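Local coordinates for protein leukotriene A-4 hydrolase (Saccharomyces cerevisiae, PDB 2XQ0) that removes N-terminal residues from peptides, preferring di- and tripeptides, as a zinc-dependent aminopeptidase, and has a low epoxide hydrolase activity in vitro, at residues A[126-131]-A[268-273]; A[143-148]-A[274-279]; A[580-585]-A[589-594]. All blocks are in the same frame, centred on the assembly; numbering follows the deposited sequence.

Interaction 1 (A[126-131]-A[268-273]). With BES (2-(3-amino-2-hydroxy-4-phenyl-butyrylamino)-4-methyl-pentanoic acid), chain B.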
loop_
_atom_site.group_PDB
_atom_site.type_symbol
_atom_site.label_atom_id
_atom_site.label_comp_id
_atom_site.label_asym_id
_atom_site.label_seq_id
_atom_site.Cartn_x
_atom_site.Cartn_y
_atom_site.Cartn_z
ATOM N N ALA A 126 -3.080 13.603 -8.014
ATOM C CA ALA A 126 -3.604 13.090 -6.741
ATOM C C ALA A 126 -5.002 12.433 -6.863
ATOM O O ALA A 126 -5.409 11.637 -6.007
ATOM C CB ALA A 126 -3.602 14.197 -5.689
ATOM N N LEU A 127 -5.721 12.731 -7.947
ATOM C CA LEU A 127 -7.127 12.367 -8.016
ATOM C C LEU A 127 -7.435 11.507 -9.218
ATOM O O LEU A 127 -6.802 11.637 -10.269
ATOM C CB LEU A 127 -8.006 13.631 -8.062
ATOM C CG LEU A 127 -7.889 14.548 -6.832
ATOM C CD1 LEU A 127 -8.519 15.932 -7.106
ATOM C CD2 LEU A 127 -8.494 13.898 -5.575
ATOM N N GLN A 128 -8.409 10.620 -9.064
ATOM C CA GLN A 128 -9.047 10.025 -10.225
ATOM C C GLN A 128 -10.537 10.412 -10.240
ATOM O O GLN A 128 -11.223 10.335 -9.211
ATOM C CB GLN A 128 -8.888 8.498 -10.283
ATOM C CG GLN A 128 -9.415 7.937 -11.645
ATOM C CD GLN A 128 -9.541 6.416 -11.699
ATOM O OE1 GLN A 128 -9.287 5.716 -10.719
ATOM N NE2 GLN A 128 -9.934 5.901 -12.860
ATOM N N TRP A 129 -11.025 10.855 -11.398
ATOM C CA TRP A 129 -12.435 11.228 -11.543
ATOM C C TRP A 129 -13.126 10.229 -12.430
ATOM O O TRP A 129 -12.604 9.884 -13.484
ATOM C CB TRP A 129 -12.581 12.615 -12.191
ATOM C CG TRP A 129 -11.927 13.729 -11.422
ATOM C CD1 TRP A 129 -10.630 14.125 -11.497
ATOM C CD2 TRP A 129 -12.556 14.589 -10.464
ATOM N NE1 TRP A 129 -10.404 15.182 -10.640
ATOM C CE2 TRP A 129 -11.572 15.484 -9.993
ATOM C CE3 TRP A 129 -13.857 14.687 -9.957
ATOM C CZ2 TRP A 129 -11.844 16.466 -9.046
ATOM C CZ3 TRP A 129 -14.128 15.665 -9.013
ATOM C CH2 TRP A 129 -13.123 16.547 -8.573
ATOM N N LEU A 130 -14.303 9.774 -12.007
ATOM C CA LEU A 130 -15.167 8.963 -12.852
ATOM C C LEU A 130 -16.485 9.679 -13.112
ATOM O O LEU A 130 -17.065 10.263 -12.197
ATOM C CB LEU A 130 -15.445 7.608 -12.193
ATOM C CG LEU A 130 -14.261 6.645 -12.125
ATOM C CD1 LEU A 130 -13.514 6.808 -10.817
ATOM C CD2 LEU A 130 -14.734 5.220 -12.272
ATOM N N ASN A 131 -16.954 9.637 -14.355
ATOM C CA ASN A 131 -18.269 10.188 -14.699
ATOM C C ASN A 131 -19.408 9.168 -14.566
ATOM O O ASN A 131 -19.159 7.981 -14.350
ATOM C CB ASN A 131 -18.254 10.790 -16.106
ATOM C CG ASN A 131 -17.928 9.765 -17.179
ATOM O OD1 ASN A 131 -18.454 8.652 -17.168
ATOM N ND2 ASN A 131 -17.063 10.140 -18.113
ATOM N N VAL A 268 -14.237 2.215 -5.889
ATOM C CA VAL A 268 -14.653 1.832 -7.237
ATOM C C VAL A 268 -13.665 0.833 -7.834
ATOM O O VAL A 268 -12.529 0.715 -7.377
ATOM C CB VAL A 268 -14.789 3.076 -8.171
ATOM C CG1 VAL A 268 -15.920 3.977 -7.693
ATOM C CG2 VAL A 268 -13.484 3.854 -8.226
ATOM N N ASP A 269 -14.085 0.128 -8.875
ATOM C CA ASP A 269 -13.259 -0.942 -9.429
ATOM C C ASP A 269 -11.911 -0.483 -10.015
ATOM O O ASP A 269 -10.972 -1.272 -10.079
ATOM C CB ASP A 269 -14.073 -1.798 -10.416
ATOM C CG ASP A 269 -15.420 -2.229 -9.835
ATOM O OD1 ASP A 269 -15.495 -3.301 -9.196
ATOM O OD2 ASP A 269 -16.411 -1.484 -10.008
ATOM N N SER A 270 -11.799 0.792 -10.392
ATOM C CA SER A 270 -10.530 1.327 -10.912
ATOM C C SER A 270 -9.443 1.543 -9.854
ATOM O O SER A 270 -8.297 1.882 -10.176
ATOM C CB SER A 270 -10.763 2.645 -11.656
ATOM O OG SER A 270 -11.284 3.642 -10.791
ATOM N N TYR A 271 -9.790 1.348 -8.589
ATOM C CA TYR A 271 -8.827 1.570 -7.526
ATOM C C TYR A 271 -7.569 0.697 -7.718
ATOM O O TYR A 271 -7.671 -0.520 -7.868
ATOM C CB TYR A 271 -9.477 1.336 -6.163
ATOM C CG TYR A 271 -8.603 1.797 -5.027
ATOM C CD1 TYR A 271 -8.407 3.149 -4.788
ATOM C CD2 TYR A 271 -7.978 0.883 -4.192
ATOM C CE1 TYR A 271 -7.605 3.579 -3.756
ATOM C CE2 TYR A 271 -7.168 1.300 -3.163
ATOM C CZ TYR A 271 -6.985 2.648 -2.950
ATOM O OH TYR A 271 -6.186 3.058 -1.924
ATOM N N PRO A 272 -6.378 1.319 -7.707
ATOM C CA PRO A 272 -5.146 0.644 -8.145
ATOM C C PRO A 272 -4.328 -0.064 -7.056
ATOM O O PRO A 272 -3.425 -0.828 -7.396
ATOM C CB PRO A 272 -4.325 1.796 -8.734
ATOM C CG PRO A 272 -4.728 2.979 -7.890
ATOM C CD PRO A 272 -6.157 2.755 -7.450
ATOM N N TYR A 273 -4.610 0.190 -5.783
ATOM C CA TYR A 273 -3.876 -0.480 -4.717
ATOM C C TYR A 273 -4.793 -1.449 -4.010
ATOM O O TYR A 273 -5.984 -1.502 -4.311
ATOM C CB TYR A 273 -3.268 0.541 -3.751
ATOM C CG TYR A 273 -2.321 1.488 -4.453
ATOM C CD1 TYR A 273 -0.977 1.186 -4.583
ATOM C CD2 TYR A 273 -2.783 2.667 -5.019
ATOM C CE1 TYR A 273 -0.114 2.039 -5.244
ATOM C CE2 TYR A 273 -1.932 3.524 -5.681
ATOM C CZ TYR A 273 -0.598 3.208 -5.792
ATOM O OH TYR A 273 0.253 4.069 -6.454
HETATM N N2 BES B . -0.212 2.701 1.391
HETATM C C1 BES B . 0.311 1.409 0.997
HETATM C C6 BES B . 0.342 1.296 -0.528
HETATM C C7 BES B . 1.293 2.320 -1.107
HETATM C C8 BES B . 2.559 2.477 -0.552
HETATM C C12 BES B . 0.900 3.117 -2.178
HETATM C C9 BES B . 3.434 3.421 -1.076
HETATM C C11 BES B . 1.777 4.063 -2.700
HETATM C C10 BES B . 3.046 4.215 -2.150
HETATM C C2 BES B . -0.525 0.268 1.591
HETATM O O2 BES B . -0.639 0.290 3.021
HETATM C C3 BES B . 0.113 -1.011 1.164
HETATM O O3 BES B . 1.184 -1.391 1.643
HETATM N N1 BES B . -0.617 -1.602 0.226
HETATM C C4 BES B . -0.358 -2.851 -0.459
HETATM C C13 BES B . -1.200 -3.858 0.315
HETATM C C14 BES B . -0.397 -5.065 0.782
HETATM C C15 BES B . -1.102 -5.740 1.954
HETATM C C16 BES B . 1.038 -4.692 1.146
HETATM C C5 BES B . -0.923 -2.703 -1.843
HETATM O O1 BES B . -0.440 -3.387 -2.773
HETATM O O4 BES B . -1.863 -1.886 -2.015
#
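S270 meets Q128 with every atom of its short side chain. CB packs against the end of the Q128 amide, 3.5 Å from Q128 OE1. One bond further on, OG gives a hydrogen bond of 2.9 Å to Q128 OE1. The hydroxyl comes in steeply from the flank of the C=O, tilted 37° out of its plane, with a C=O...O angle of only 104°. OG is placed there because it lies between the backbone N and the carbonyl carbon (chi1 62°). L130 CD1, 3.9 Å from S270 OG, adds an apolar neighbour. The same methyl meets V268 CG2 at 3.9 Å, the two side chains reaching toward each other tip to tip. A type I turn from V268 to Y271, closed by the bond from Y271 N to V268 O, lets V268 and S270 both face strand 127-130. Glutamine suits the strand because its extended chain carries an amide across to where a serine is small enough to meet it. Beyond the turn, P272 and Y273 belong to the substrate site, and one face of the Y273 ring lies against bestatin, with Y273 CE1 3.4 Å from its C12. All four touching residues are buried, and an uncharged hydrogen bond with leucine methyls beside it gives each polar group a neutral mate, so the join carries no net charge.

Interaction 2 (A[143-148]-A[274-279]). With BES (2-(3-amino-2-hydroxy-4-phenyl-butyrylamino)-4-methyl-pentanoic acid), chain B.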
loop_
_atom_site.group_PDB
_atom_site.type_symbol
_atom_site.label_atom_id
_atom_site.label_comp_id
_atom_site.label_asym_id
_atom_site.label_seq_id
_atom_site.Cartn_x
_atom_site.Cartn_y
_atom_site.Cartn_z
ATOM N N PHE A 143 -11.729 10.055 -6.087
ATOM C CA PHE A 143 -10.999 9.667 -4.871
ATOM C C PHE A 143 -9.550 10.059 -5.023
ATOM O O PHE A 143 -9.056 10.183 -6.142
ATOM C CB PHE A 143 -11.132 8.166 -4.589
ATOM C CG PHE A 143 -10.459 7.288 -5.611
ATOM C CD1 PHE A 143 -9.126 6.926 -5.468
ATOM C CD2 PHE A 143 -11.155 6.833 -6.714
ATOM C CE1 PHE A 143 -8.517 6.119 -6.426
ATOM C CE2 PHE A 143 -10.561 6.021 -7.651
ATOM C CZ PHE A 143 -9.246 5.668 -7.515
ATOM N N SER A 144 -8.874 10.238 -3.896
ATOM C CA SER A 144 -7.455 10.590 -3.879
ATOM C C SER A 144 -6.559 9.416 -3.516
ATOM O O SER A 144 -7.005 8.386 -2.994
ATOM C CB SER A 144 -7.230 11.702 -2.856
ATOM O OG SER A 144 -7.456 11.177 -1.560
ATOM N N GLN A 145 -5.276 9.580 -3.806
ATOM C CA GLN A 145 -4.238 8.669 -3.352
ATOM C C GLN A 145 -2.979 9.535 -3.322
ATOM O O GLN A 145 -2.484 9.943 -4.375
ATOM C CB GLN A 145 -4.066 7.503 -4.327
ATOM C CG GLN A 145 -2.742 6.758 -4.168
ATOM C CD GLN A 145 -2.594 6.148 -2.791
ATOM O OE1 GLN A 145 -3.469 5.410 -2.335
ATOM N NE2 GLN A 145 -1.495 6.465 -2.111
ATOM N N LEU A 146 -2.497 9.855 -2.126
ATOM C CA LEU A 146 -1.450 10.871 -1.979
ATOM C C LEU A 146 -0.044 10.311 -1.766
ATOM O O LEU A 146 0.967 10.993 -2.017
ATOM C CB LEU A 146 -1.805 11.862 -0.859
ATOM C CG LEU A 146 -3.179 12.516 -0.970
ATOM C CD1 LEU A 146 -3.310 13.675 0.025
ATOM C CD2 LEU A 146 -3.442 12.982 -2.392
ATOM N N GLU A 147 0.045 9.073 -1.315
ATOM C CA GLU A 147 1.377 8.517 -1.029
ATOM C C GLU A 147 2.094 8.230 -2.343
ATOM O O GLU A 147 1.480 7.695 -3.256
ATOM C CB GLU A 147 1.255 7.230 -0.207
ATOM C CG GLU A 147 2.558 6.801 0.493
ATOM C CD GLU A 147 2.321 5.603 1.409
ATOM O OE1 GLU A 147 1.158 5.187 1.510
ATOM O OE2 GLU A 147 3.275 5.080 2.006
ATOM N N ALA A 148 3.375 8.592 -2.461
ATOM C CA ALA A 148 4.170 9.192 -1.395
ATOM C C ALA A 148 4.194 10.723 -1.423
ATOM O O ALA A 148 4.060 11.354 -0.373
ATOM C CB ALA A 148 5.599 8.673 -1.459
ATOM N N GLY A 274 -4.233 -2.240 -3.101
ATOM C CA GLY A 274 -5.018 -3.199 -2.348
ATOM C C GLY A 274 -5.703 -2.398 -1.257
ATOM O O GLY A 274 -6.852 -2.641 -0.909
ATOM N N GLY A 275 -4.997 -1.400 -0.740
ATOM C CA GLY A 275 -5.550 -0.575 0.317
ATOM C C GLY A 275 -4.679 0.619 0.594
ATOM O O GLY A 275 -3.540 0.657 0.139
ATOM N N MET A 276 -5.210 1.599 1.326
ATOM C CA MET A 276 -4.424 2.770 1.722
ATOM C C MET A 276 -4.916 3.112 3.103
ATOM O O MET A 276 -6.124 3.261 3.312
ATOM C CB MET A 276 -4.644 3.952 0.787
ATOM C CG MET A 276 -3.942 5.233 1.230
ATOM S SD MET A 276 -2.137 5.066 1.414
ATOM C CE MET A 276 -1.797 6.284 2.686
ATOM N N GLU A 277 -3.970 3.241 4.025
ATOM C CA GLU A 277 -4.242 3.390 5.450
ATOM C C GLU A 277 -4.564 4.817 5.900
ATOM O O GLU A 277 -4.077 5.249 6.939
ATOM C CB GLU A 277 -3.006 2.903 6.218
ATOM C CG GLU A 277 -1.742 3.815 6.083
ATOM C CD GLU A 277 -0.789 3.433 4.923
ATOM O OE1 GLU A 277 -1.211 2.743 3.966
ATOM O OE2 GLU A 277 0.399 3.834 4.973
ATOM N N SER A 278 -5.379 5.562 5.154
ATOM C CA SER A 278 -5.779 6.880 5.626
ATOM C C SER A 278 -6.442 6.733 6.966
ATOM O O SER A 278 -7.345 5.916 7.114
ATOM C CB SER A 278 -6.762 7.547 4.672
ATOM O OG SER A 278 -6.103 7.909 3.487
ATOM N N PRO A 279 -5.998 7.521 7.957
ATOM C CA PRO A 279 -6.578 7.480 9.308
ATOM C C PRO A 279 -8.073 7.708 9.338
ATOM O O PRO A 279 -8.563 8.685 8.778
ATOM C CB PRO A 279 -5.874 8.631 10.032
ATOM C CG PRO A 279 -4.616 8.820 9.301
ATOM C CD PRO A 279 -4.890 8.486 7.863
HETATM N N2 BES B . -0.212 2.701 1.391
HETATM C C1 BES B . 0.311 1.409 0.997
HETATM C C6 BES B . 0.342 1.296 -0.528
HETATM C C7 BES B . 1.293 2.320 -1.107
HETATM C C8 BES B . 2.559 2.477 -0.552
HETATM C C12 BES B . 0.900 3.117 -2.178
HETATM C C9 BES B . 3.434 3.421 -1.076
HETATM C C11 BES B . 1.777 4.063 -2.700
HETATM C C10 BES B . 3.046 4.215 -2.150
HETATM C C2 BES B . -0.525 0.268 1.591
HETATM O O2 BES B . -0.639 0.290 3.021
HETATM C C3 BES B . 0.113 -1.011 1.164
HETATM O O3 BES B . 1.184 -1.391 1.643
HETATM N N1 BES B . -0.617 -1.602 0.226
HETATM C C4 BES B . -0.358 -2.851 -0.459
HETATM C C13 BES B . -1.200 -3.858 0.315
HETATM C C14 BES B . -0.397 -5.065 0.782
HETATM C C15 BES B . -1.102 -5.740 1.954
HETATM C C16 BES B . 1.038 -4.692 1.146
HETATM C C5 BES B . -0.923 -2.703 -1.843
HETATM O O1 BES B . -0.440 -3.387 -2.773
HETATM O O4 BES B . -1.863 -1.886 -2.015
HETATM O O HOH W 1 3.107 3.732 4.398
#
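The amine N2 of bestatin is held between E147 and E277, giving one hydrogen bond of 2.8 Å to E147 OE1 and another of 2.8 Å to E277 OE1. M276 SD lies 3.0 Å from the same nitrogen and 3.3 Å from E147 OE1, filling the space beside the amine with a soft, uncharged atom. E147 reaches the amine with CG anti to the backbone N (chi1 -163°) and the rest of the chain extended, so that its CD also comes 3.5 Å from C9 of the inhibitor's phenyl ring. The two carboxylates are close, E147 OE1 being 3.8 Å from E277 OE2; a positive amine between them would probably offset the like charges. A water lies at hydrogen-bonding distance from the OE2 of each acid.

Residues 274-278 read Gly-Gly-Met-Glu-Ser, this enzyme's version of the GXMEN exopeptidase motif of M1 aminopeptidases, with serine in the place of the asparagine; the motif's glutamate recognises the free N-terminus of a peptide. Replacing E147 by an alanine would probably take away one of the two carboxylates that grip the amine and open a gap beside the phenyl ring. The glycines serve the other end of the inhibitor. Carboxylate O4 of bestatin accepts from G274 N at 2.6 Å, with an N-H...O angle of 156°. A weak bond from G275 N reaches the same oxygen. With no side chain there, the backbone can lie right against the ligand. E277 also packs on the zinc ligand H305.

Interaction 3 (A[580-585]-A[589-594])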
loop_
_atom_site.group_PDB
_atom_site.type_symbol
_atom_site.label_atom_id
_atom_site.label_comp_id
_atom_site.label_asym_id
_atom_site.label_seq_id
_atom_site.Cartn_x
_atom_site.Cartn_y
_atom_site.Cartn_z
ATOM N N ALA A 580 -8.932 -11.341 -21.412
ATOM C CA ALA A 580 -9.099 -10.017 -22.011
ATOM C C ALA A 580 -10.260 -9.267 -21.371
ATOM O O ALA A 580 -10.113 -8.116 -20.960
ATOM C CB ALA A 580 -9.303 -10.136 -23.520
ATOM N N ASP A 581 -11.408 -9.932 -21.271
ATOM C CA ASP A 581 -12.616 -9.305 -20.735
ATOM C C ASP A 581 -12.567 -9.100 -19.224
ATOM O O ASP A 581 -13.082 -8.108 -18.721
ATOM C CB ASP A 581 -13.855 -10.125 -21.089
ATOM C CG ASP A 581 -14.054 -10.271 -22.585
ATOM O OD1 ASP A 581 -13.749 -9.317 -23.338
ATOM O OD2 ASP A 581 -14.523 -11.350 -22.998
ATOM N N TRP A 582 -11.974 -10.053 -18.507
ATOM C CA TRP A 582 -11.813 -9.926 -17.060
ATOM C C TRP A 582 -10.973 -8.695 -16.709
ATOM O O TRP A 582 -11.240 -7.988 -15.728
ATOM C CB TRP A 582 -11.151 -11.176 -16.493
ATOM C CG TRP A 582 -10.952 -11.153 -15.006
ATOM C CD1 TRP A 582 -11.896 -11.397 -14.047
ATOM C CD2 TRP A 582 -9.728 -10.898 -14.304
ATOM N NE1 TRP A 582 -11.340 -11.301 -12.795
ATOM C CE2 TRP A 582 -10.009 -11.001 -12.923
ATOM C CE3 TRP A 582 -8.425 -10.592 -14.707
ATOM C CZ2 TRP A 582 -9.030 -10.810 -11.942
ATOM C CZ3 TRP A 582 -7.454 -10.400 -13.731
ATOM C CH2 TRP A 582 -7.761 -10.513 -12.368
ATOM N N LEU A 583 -9.949 -8.455 -17.520
ATOM C CA LEU A 583 -9.038 -7.340 -17.323
ATOM C C LEU A 583 -9.789 -6.013 -17.475
ATOM O O LEU A 583 -9.333 -4.956 -17.028
ATOM C CB LEU A 583 -7.901 -7.445 -18.336
ATOM C CG LEU A 583 -6.505 -7.091 -17.843
ATOM C CD1 LEU A 583 -6.519 -5.723 -17.188
ATOM C CD2 LEU A 583 -6.026 -8.130 -16.882
ATOM N N GLY A 584 -10.953 -6.072 -18.109
ATOM C CA GLY A 584 -11.779 -4.892 -18.260
ATOM C C GLY A 584 -12.691 -4.712 -17.066
ATOM O O GLY A 584 -13.487 -3.768 -17.015
ATOM N N THR A 585 -12.572 -5.621 -16.101
ATOM C CA THR A 585 -13.435 -5.601 -14.924
ATOM C C THR A 585 -12.681 -5.213 -13.644
ATOM O O THR A 585 -13.304 -4.837 -12.652
ATOM C CB THR A 585 -14.170 -6.961 -14.726
ATOM O OG1 THR A 585 -13.282 -7.917 -14.144
ATOM C CG2 THR A 585 -14.695 -7.498 -16.065
ATOM N N MET A 589 -3.594 -2.680 -9.694
ATOM C CA MET A 589 -2.355 -2.834 -10.461
ATOM C C MET A 589 -1.807 -4.248 -10.405
ATOM O O MET A 589 -1.401 -4.811 -11.427
ATOM C CB MET A 589 -1.289 -1.829 -10.011
ATOM C CG MET A 589 -1.423 -0.470 -10.680
ATOM S SD MET A 589 -0.115 0.699 -10.258
ATOM C CE MET A 589 -0.427 0.984 -8.516
ATOM N N LYS A 590 -1.814 -4.830 -9.212
ATOM C CA LYS A 590 -1.243 -6.167 -9.027
ATOM C C LYS A 590 -1.798 -7.203 -10.014
ATOM O O LYS A 590 -1.112 -8.175 -10.334
ATOM C CB LYS A 590 -1.418 -6.638 -7.575
ATOM C CG LYS A 590 -2.510 -7.678 -7.366
ATOM C CD LYS A 590 -2.672 -8.080 -5.891
ATOM C CE LYS A 590 -1.567 -9.007 -5.408
ATOM N NZ LYS A 590 -1.932 -9.663 -4.116
ATOM N N PHE A 591 -3.029 -7.007 -10.493
ATOM C CA PHE A 591 -3.624 -7.929 -11.474
ATOM C C PHE A 591 -3.524 -7.404 -12.899
ATOM O O PHE A 591 -3.194 -8.151 -13.827
ATOM C CB PHE A 591 -5.093 -8.225 -11.157
ATOM C CG PHE A 591 -5.326 -8.721 -9.758
ATOM C CD1 PHE A 591 -4.610 -9.794 -9.262
ATOM C CD2 PHE A 591 -6.274 -8.111 -8.943
ATOM C CE1 PHE A 591 -4.824 -10.245 -7.975
ATOM C CE2 PHE A 591 -6.492 -8.562 -7.653
ATOM C CZ PHE A 591 -5.769 -9.624 -7.172
ATOM N N VAL A 592 -3.811 -6.113 -13.054
ATOM C CA VAL A 592 -3.819 -5.440 -14.349
ATOM C C VAL A 592 -2.467 -5.461 -15.072
ATOM O O VAL A 592 -2.394 -5.879 -16.232
ATOM C CB VAL A 592 -4.323 -3.989 -14.203
ATOM C CG1 VAL A 592 -4.117 -3.194 -15.491
ATOM C CG2 VAL A 592 -5.790 -3.982 -13.790
ATOM N N ARG A 593 -1.405 -5.017 -14.397
ATOM C CA ARG A 593 -0.074 -4.975 -15.010
ATOM C C ARG A 593 0.391 -6.356 -15.469
ATOM O O ARG A 593 0.744 -6.549 -16.636
ATOM C CB ARG A 593 0.961 -4.389 -14.050
ATOM C CG ARG A 593 0.835 -2.911 -13.804
ATOM C CD ARG A 593 2.006 -2.410 -12.980
ATOM N NE ARG A 593 3.240 -2.386 -13.759
ATOM C CZ ARG A 593 4.362 -1.796 -13.359
ATOM N NH1 ARG A 593 4.406 -1.178 -12.181
ATOM N NH2 ARG A 593 5.438 -1.815 -14.142
ATOM N N PRO A 594 0.413 -7.326 -14.544
ATOM C CA PRO A 594 0.841 -8.668 -14.934
ATOM C C PRO A 594 -0.111 -9.269 -15.959
ATOM O O PRO A 594 0.325 -10.013 -16.833
ATOM C CB PRO A 594 0.748 -9.465 -13.624
ATOM C CG PRO A 594 0.755 -8.440 -12.534
ATOM C CD PRO A 594 0.078 -7.235 -13.110
#
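W582 and F591 make one apolar touch and L583 and V592 the other, with no hydrogen bond between the segments. The outer corner of the indole, W582 CH2, rests 3.7 Å from F591 CB, and the two side chains meet at a slant. With CG anti to the backbone N (chi1 -179°), W582 swings its six-membered ring across to the next helix. L583 CD1 lies against both methyls of V592, 3.9 Å from CG1 and 3.9 Å from CG2, like a finger set on the fork of the branched residue. A leucine is long enough to cross here, and a valine broad enough to receive it.

The next layer holds the backbone behind them. W582 O takes two bonds from T585: one of 2.7 Å from the backbone N, and one of 2.6 Å from OG1, which lies in the carbonyl plane on a lone pair. Threonine thus ties the chain back to W582 O. On the other segment K590 CG lies over one face of the F591 ring, 3.4 Å above the plane and toward its rim.

Farther out, W582 packs on F561 and F564 of the helix 557-569, while V592 faces C622 and V626 of the helix 620-629, so the junction of helices 576-582 and 589-600 is packed between helices 557-569 and 620-629 in the helical C-terminal region.

Overall arrangement
In interactions 1 and 2 all four touching residues are buried, while in interaction 3 W582 is partly exposed. Interaction 1 joins a strand to a loop by neutral hydrogen bonding and methyl packing, interaction 2 gathers acids around a ligand amine, and interaction 3 is apolar side-chain packing with no hydrogen bond across it. Interactions 1 and 2 share the most: strands 127-130 and 141-144 are neighbours in one sheet, 268-273 runs straight into 274-279, and both touch bestatin. Interaction 3 does not touch interaction 2, yet P272 O probably bonds to M589 N, and M589 packs on Y273. The segment 268-279 therefore lies between the sheet of the N-terminal region and the C-terminal helices.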